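Local coordinates for ThiJ/PfpI domain protein (Brachyspira murdochii, PDB 4HCJ) that belongs to the DJ-1/PfpI family, binds magnesium in the crystal and is probably a hydrolase, although its substrate is unknown, at residues R89-A94 against A115-L120; Q101-G106 against N152-N157. All coordinates share one frame; numbering follows the deposited sequence.

Contact 1 of 2, residues R89-A94 against A115-L120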
loop_
_atom_site.group_PDB
_atom_site.type_symbol
_atom_site.label_atom_id
_atom_site.label_comp_id
_atom_site.label_asym_id
_atom_site.label_seq_id
_atom_site.Cartn_x
_atom_site.Cartn_y
_atom_site.Cartn_z
ATOM N N ARG A 89 11.689 -0.999 8.465
ATOM C CA ARG A 89 10.462 -0.501 9.091
ATOM C C ARG A 89 9.252 -0.724 8.194
ATOM O O ARG A 89 8.200 -1.138 8.667
ATOM C CB ARG A 89 10.569 0.990 9.431
ATOM C CG ARG A 89 11.713 1.342 10.360
ATOM C CD ARG A 89 11.913 2.835 10.409
ATOM N NE ARG A 89 12.413 3.317 9.128
ATOM C CZ ARG A 89 12.615 4.596 8.872
ATOM N NH1 ARG A 89 12.303 5.531 9.785
ATOM N NH2 ARG A 89 13.090 4.949 7.687
ATOM N N THR A 90 9.372 -0.416 6.906
ATOM C CA THR A 90 8.235 -0.590 6.013
ATOM C C THR A 90 7.955 -2.076 5.789
ATOM O O THR A 90 6.808 -2.500 5.768
ATOM C CB THR A 90 8.467 0.135 4.692
ATOM O OG1 THR A 90 9.675 -0.363 4.126
ATOM C CG2 THR A 90 8.568 1.654 4.912
ATOM N N GLN A 91 9.017 -2.866 5.662
ATOM C CA GLN A 91 8.843 -4.314 5.580
ATOM C C GLN A 91 8.211 -4.849 6.857
ATOM O O GLN A 91 7.343 -5.726 6.821
ATOM C CB GLN A 91 10.184 -5.001 5.316
ATOM C CG GLN A 91 10.794 -4.651 3.975
ATOM C CD GLN A 91 12.177 -5.216 3.803
ATOM O OE1 GLN A 91 12.621 -6.061 4.573
ATOM N NE2 GLN A 91 12.882 -4.725 2.805
ATOM N N GLY A 92 8.628 -4.297 7.994
ATOM C CA GLY A 92 8.090 -4.707 9.274
ATOM C C GLY A 92 6.597 -4.422 9.374
ATOM O O GLY A 92 5.849 -5.224 9.929
ATOM N N LEU A 93 6.152 -3.281 8.849
ATOM C CA LEU A 93 4.714 -2.990 8.845
ATOM C C LEU A 93 3.939 -3.954 7.950
ATOM O O LEU A 93 2.821 -4.353 8.289
ATOM C CB LEU A 93 4.442 -1.540 8.451
ATOM C CG LEU A 93 4.906 -0.487 9.463
ATOM C CD1 LEU A 93 4.648 0.918 8.928
ATOM C CD2 LEU A 93 4.220 -0.677 10.815
ATOM N N ALA A 94 4.503 -4.328 6.810
ATOM C CA ALA A 94 3.842 -5.303 5.942
ATOM C C ALA A 94 3.602 -6.610 6.703
ATOM O O ALA A 94 2.503 -7.171 6.680
ATOM C CB ALA A 94 4.669 -5.564 4.706
ATOM N N ALA A 115 7.090 -7.504 -1.421
ATOM C CA ALA A 115 7.908 -8.584 -1.945
ATOM C C ALA A 115 9.166 -8.759 -1.097
ATOM O O ALA A 115 9.535 -9.878 -0.724
ATOM C CB ALA A 115 8.277 -8.298 -3.390
ATOM N N ASN A 116 9.827 -7.644 -0.800
ATOM C CA ASN A 116 11.063 -7.676 -0.027
ATOM C C ASN A 116 10.846 -8.110 1.423
ATOM O O ASN A 116 11.761 -8.641 2.046
ATOM C CB ASN A 116 11.764 -6.329 -0.082
ATOM C CG ASN A 116 12.388 -6.033 -1.434
ATOM O OD1 ASN A 116 12.430 -6.889 -2.315
ATOM N ND2 ASN A 116 12.892 -4.821 -1.593
ATOM N N ALA A 117 9.642 -7.905 1.948
ATOM C CA ALA A 117 9.269 -8.376 3.281
ATOM C C ALA A 117 8.994 -9.883 3.314
ATOM O O ALA A 117 8.726 -10.438 4.387
ATOM C CB ALA A 117 8.031 -7.637 3.762
ATOM N N LYS A 118 9.043 -10.538 2.154
ATOM C CA LYS A 118 8.816 -11.985 2.026
ATOM C C LYS A 118 7.391 -12.386 2.358
ATOM O O LYS A 118 7.147 -13.500 2.820
ATOM C CB LYS A 118 9.805 -12.789 2.871
ATOM C CG LYS A 118 11.222 -12.509 2.501
ATOM C CD LYS A 118 11.416 -12.884 1.067
ATOM C CE LYS A 118 12.065 -11.777 0.320
ATOM N NZ LYS A 118 13.500 -12.147 0.080
ATOM N N ILE A 119 6.444 -11.493 2.117
ATOM C CA ILE A 119 5.041 -11.849 2.300
ATOM C C ILE A 119 4.337 -12.208 1.001
ATOM O O ILE A 119 3.157 -12.542 1.016
ATOM C CB ILE A 119 4.239 -10.765 3.071
ATOM C CG1 ILE A 119 4.080 -9.460 2.266
ATOM C CG2 ILE A 119 4.838 -10.525 4.470
ATOM C CD1 ILE A 119 2.856 -8.660 2.706
ATOM N N LEU A 120 5.058 -12.176 -0.114
ATOM C CA LEU A 120 4.464 -12.498 -1.408
ATOM C C LEU A 120 4.983 -13.817 -1.978
ATOM O O LEU A 120 4.711 -14.139 -3.141
ATOM C CB LEU A 120 4.669 -11.379 -2.428
ATOM C CG LEU A 120 4.173 -9.996 -1.994
ATOM C CD1 LEU A 120 4.389 -8.981 -3.119
ATOM C CD2 LEU A 120 2.714 -10.030 -1.586
#
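Gln91 turns its CG beside its own backbone N (chi1 -65°) and then runs extended, CD anti to CA, which takes CD toward Asn116; Asn116 makes the same first turn. This is helix packing on one face of the alpha-beta-alpha sandwich, where helix 88-99 lies against the C-terminal end of helix 110-116 and the turn that follows it. The two side chains cross obliquely, their amide planes 73° apart, and the touch is made by Gln91 NE2 against Asn116 CB at 3.5 Å. The two amides do not bond to each other. Instead Gln91 NE2 and Asn116 ND2 both donate to the carbonyl oxygen of Trp85, so a single acceptor outside the two segments holds both amide nitrogens. Asn116 also lies about 5 Å, side chain to side chain, from His137, a magnesium-binding residue.

Deeper in, the contact turns apolar and rests on small residues. Ala117 CB sits 3.7 Å from Gln91 CB, and with no more than an alanine methyl on the Ala117 side, the backbones come close: the CA atoms of Gln91 and Ala117 are 4.7 Å apart. Lys118 then takes positive phi in a Schellman motif, its N bonded to Ala115 O, and the chain bends so that Ile119 again faces helix 88-99. The methyl of Ala94 meets both sides of this bend, with its CB 4.1 Å from Ala117 CB and equally 4.1 Å from Ile119 CD1.

Contact 2 of 2, residues Q101-G106 against N152-N157; sequences QKIVAG and NIVTAN
Strands 103-106 and 153-156 run side by side in the same direction, their axes 4.7 Å apart and 10° from parallel, with Val104 paired to Ile153, Ala105 to Val154 and Gly106 to Thr155. Val104 N donates to Asn152 O at 2.9 Å, and Val104 O accepts from Val154 N; two residues on, Gly106 repeats the pattern, its N bonding Val154 O and its O receiving Ala156 N. The last bond is the most bent, 135° at the hydrogen. CA-H...O contacts fill in between, such as Ala105 CA to Val154 O at 3.0 Å.

Ala105 and Val154 share one face of the sheet, their CB atoms 4.1 Å apart, and Phe165 of helix 162-174 packs on Ala105. Val104 and Ile153 occupy the other face, under Leu98 and Met114. At the start of the two strands, Ile103 crosses Asn152 at about a right angle, CD1 reaching OD1 at 3.4 Å. A water donates to Lys102 O (2.7 Å) and accepts from Asn152 ND2 (3.1 Å), tying that amide to segment 101-106. An alanine in place of Asn152 lacks the carboxamide, and the water would probably lose its hold on this side while Ile103 CD1 kept only CB to pack on. With strand 72-75 bonded to the far edge of 103-107, this is the parallel middle of the mixed central sheet of the DJ-1/PfpI alpha-beta-alpha sandwich.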
loop_
_atom_site.group_PDB
_atom_site.type_symbol
_atom_site.label_atom_id
_atom_site.label_comp_id
_atom_site.label_asym_id
_atom_site.label_seq_id
_atom_site.Cartn_x
_atom_site.Cartn_y
_atom_site.Cartn_z
ATOM N N GLN A 101 -3.826 -10.409 10.640
ATOM C CA GLN A 101 -5.011 -10.739 9.849
ATOM C C GLN A 101 -5.688 -9.503 9.269
ATOM O O GLN A 101 -6.908 -9.482 9.102
ATOM C CB GLN A 101 -6.011 -11.580 10.656
ATOM C CG GLN A 101 -5.601 -13.036 10.836
ATOM C CD GLN A 101 -4.352 -13.198 11.678
ATOM O OE1 GLN A 101 -4.268 -12.678 12.792
ATOM N NE2 GLN A 101 -3.369 -13.923 11.148
ATOM N N LYS A 102 -4.892 -8.485 8.958
ATOM C CA LYS A 102 -5.398 -7.293 8.287
ATOM C C LYS A 102 -5.180 -7.397 6.783
ATOM O O LYS A 102 -4.498 -8.297 6.281
ATOM C CB LYS A 102 -4.661 -6.043 8.768
ATOM C CG LYS A 102 -4.578 -5.858 10.262
ATOM C CD LYS A 102 -5.902 -5.577 10.891
ATOM C CE LYS A 102 -5.712 -5.449 12.393
ATOM N NZ LYS A 102 -6.627 -4.506 13.016
ATOM N N ILE A 103 -5.783 -6.471 6.058
ATOM C CA ILE A 103 -5.550 -6.387 4.621
ATOM C C ILE A 103 -4.207 -5.695 4.371
ATOM O O ILE A 103 -3.890 -4.674 5.005
ATOM C CB ILE A 103 -6.708 -5.645 3.920
ATOM C CG1 ILE A 103 -8.047 -6.402 4.098
ATOM C CG2 ILE A 103 -6.385 -5.317 2.455
ATOM C CD1 ILE A 103 -8.028 -7.914 4.193
ATOM N N VAL A 104 -3.420 -6.274 3.474
ATOM C CA VAL A 104 -2.130 -5.727 3.101
ATOM C C VAL A 104 -2.185 -5.456 1.607
ATOM O O VAL A 104 -2.293 -6.407 0.801
ATOM C CB VAL A 104 -0.972 -6.673 3.469
ATOM C CG1 VAL A 104 0.355 -5.972 3.233
ATOM C CG2 VAL A 104 -1.088 -7.134 4.921
ATOM N N ALA A 105 -2.118 -4.183 1.238
ATOM C CA ALA A 105 -2.342 -3.800 -0.143
ATOM C C ALA A 105 -1.184 -2.950 -0.638
ATOM O O ALA A 105 -0.645 -2.141 0.126
ATOM C CB ALA A 105 -3.663 -3.045 -0.277
ATOM N N GLY A 106 -0.812 -3.101 -1.898
ATOM C CA GLY A 106 0.215 -2.272 -2.488
ATOM C C GLY A 106 -0.105 -1.970 -3.930
ATOM O O GLY A 106 -0.705 -2.794 -4.638
ATOM N N ASN A 152 -6.190 -11.809 1.757
ATOM C CA ASN A 152 -6.045 -10.502 2.389
ATOM C C ASN A 152 -4.994 -9.620 1.718
ATOM O O ASN A 152 -4.774 -8.508 2.167
ATOM C CB ASN A 152 -5.669 -10.660 3.862
ATOM C CG ASN A 152 -6.794 -11.190 4.703
ATOM O OD1 ASN A 152 -7.914 -11.343 4.239
ATOM N ND2 ASN A 152 -6.497 -11.467 5.954
ATOM N N ILE A 153 -4.343 -10.122 0.669
ATOM C CA ILE A 153 -3.332 -9.368 -0.057
ATOM C C ILE A 153 -3.954 -8.815 -1.335
ATOM O O ILE A 153 -4.583 -9.555 -2.096
ATOM C CB ILE A 153 -2.105 -10.269 -0.359
ATOM C CG1 ILE A 153 -1.408 -10.657 0.948
ATOM C CG2 ILE A 153 -1.150 -9.594 -1.340
ATOM C CD1 ILE A 153 -0.345 -11.714 0.804
ATOM N N VAL A 154 -3.776 -7.520 -1.579
ATOM C CA VAL A 154 -4.292 -6.893 -2.787
ATOM C C VAL A 154 -3.160 -6.099 -3.433
ATOM O O VAL A 154 -2.487 -5.326 -2.757
ATOM C CB VAL A 154 -5.477 -5.930 -2.499
ATOM C CG1 VAL A 154 -6.023 -5.361 -3.797
ATOM C CG2 VAL A 154 -6.578 -6.657 -1.719
ATOM N N THR A 155 -2.932 -6.310 -4.728
ATOM C CA THR A 155 -1.886 -5.583 -5.427
ATOM C C THR A 155 -2.439 -4.979 -6.713
ATOM O O THR A 155 -3.444 -5.455 -7.274
ATOM C CB THR A 155 -0.652 -6.465 -5.720
ATOM O OG1 THR A 155 -1.051 -7.604 -6.488
ATOM C CG2 THR A 155 0.050 -6.915 -4.435
ATOM N N ALA A 156 -1.777 -3.928 -7.192
ATOM C CA ALA A 156 -2.145 -3.287 -8.442
ATOM C C ALA A 156 -0.901 -2.776 -9.143
ATOM O O ALA A 156 0.150 -2.572 -8.527
ATOM C CB ALA A 156 -3.160 -2.166 -8.222
ATOM N N ASN A 157 -1.031 -2.541 -10.446
ATOM C CA ASN A 157 0.145 -2.368 -11.291
ATOM C C ASN A 157 0.619 -0.933 -11.524
ATOM O O ASN A 157 1.460 -0.718 -12.382
ATOM C CB ASN A 157 -0.033 -3.085 -12.631
ATOM C CG ASN A 157 -1.043 -2.420 -13.523
ATOM O OD1 ASN A 157 -1.733 -1.495 -13.113
ATOM N ND2 ASN A 157 -1.165 -2.921 -14.742
HETATM O O HOH W 1 -3.631 -10.846 6.816
#

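How the contacts relate
Both contacts are largely buried in one layered unit: contact 2 lies in the central sheet, its centre about 7 Å from that of the chain, while the centre of contact 1 is about 11 Å out, in the helical layer over it. The chain passes from helix 88-99 through strand 103-107 into helix 110-116, so the strand of contact 2 links the two helices that meet in contact 1. The layers touch directly, Ile119 CD1 lying 3.7 Å from Val104 CG1 and Leu120 CD2 3.9 Å from Ile153 CG2. Their chemistry differs accordingly: contact 2 is built on backbone hydrogen bonds between strands, whereas contact 1 joins its segments by van der Waals packing, its polar amides anchored elsewhere.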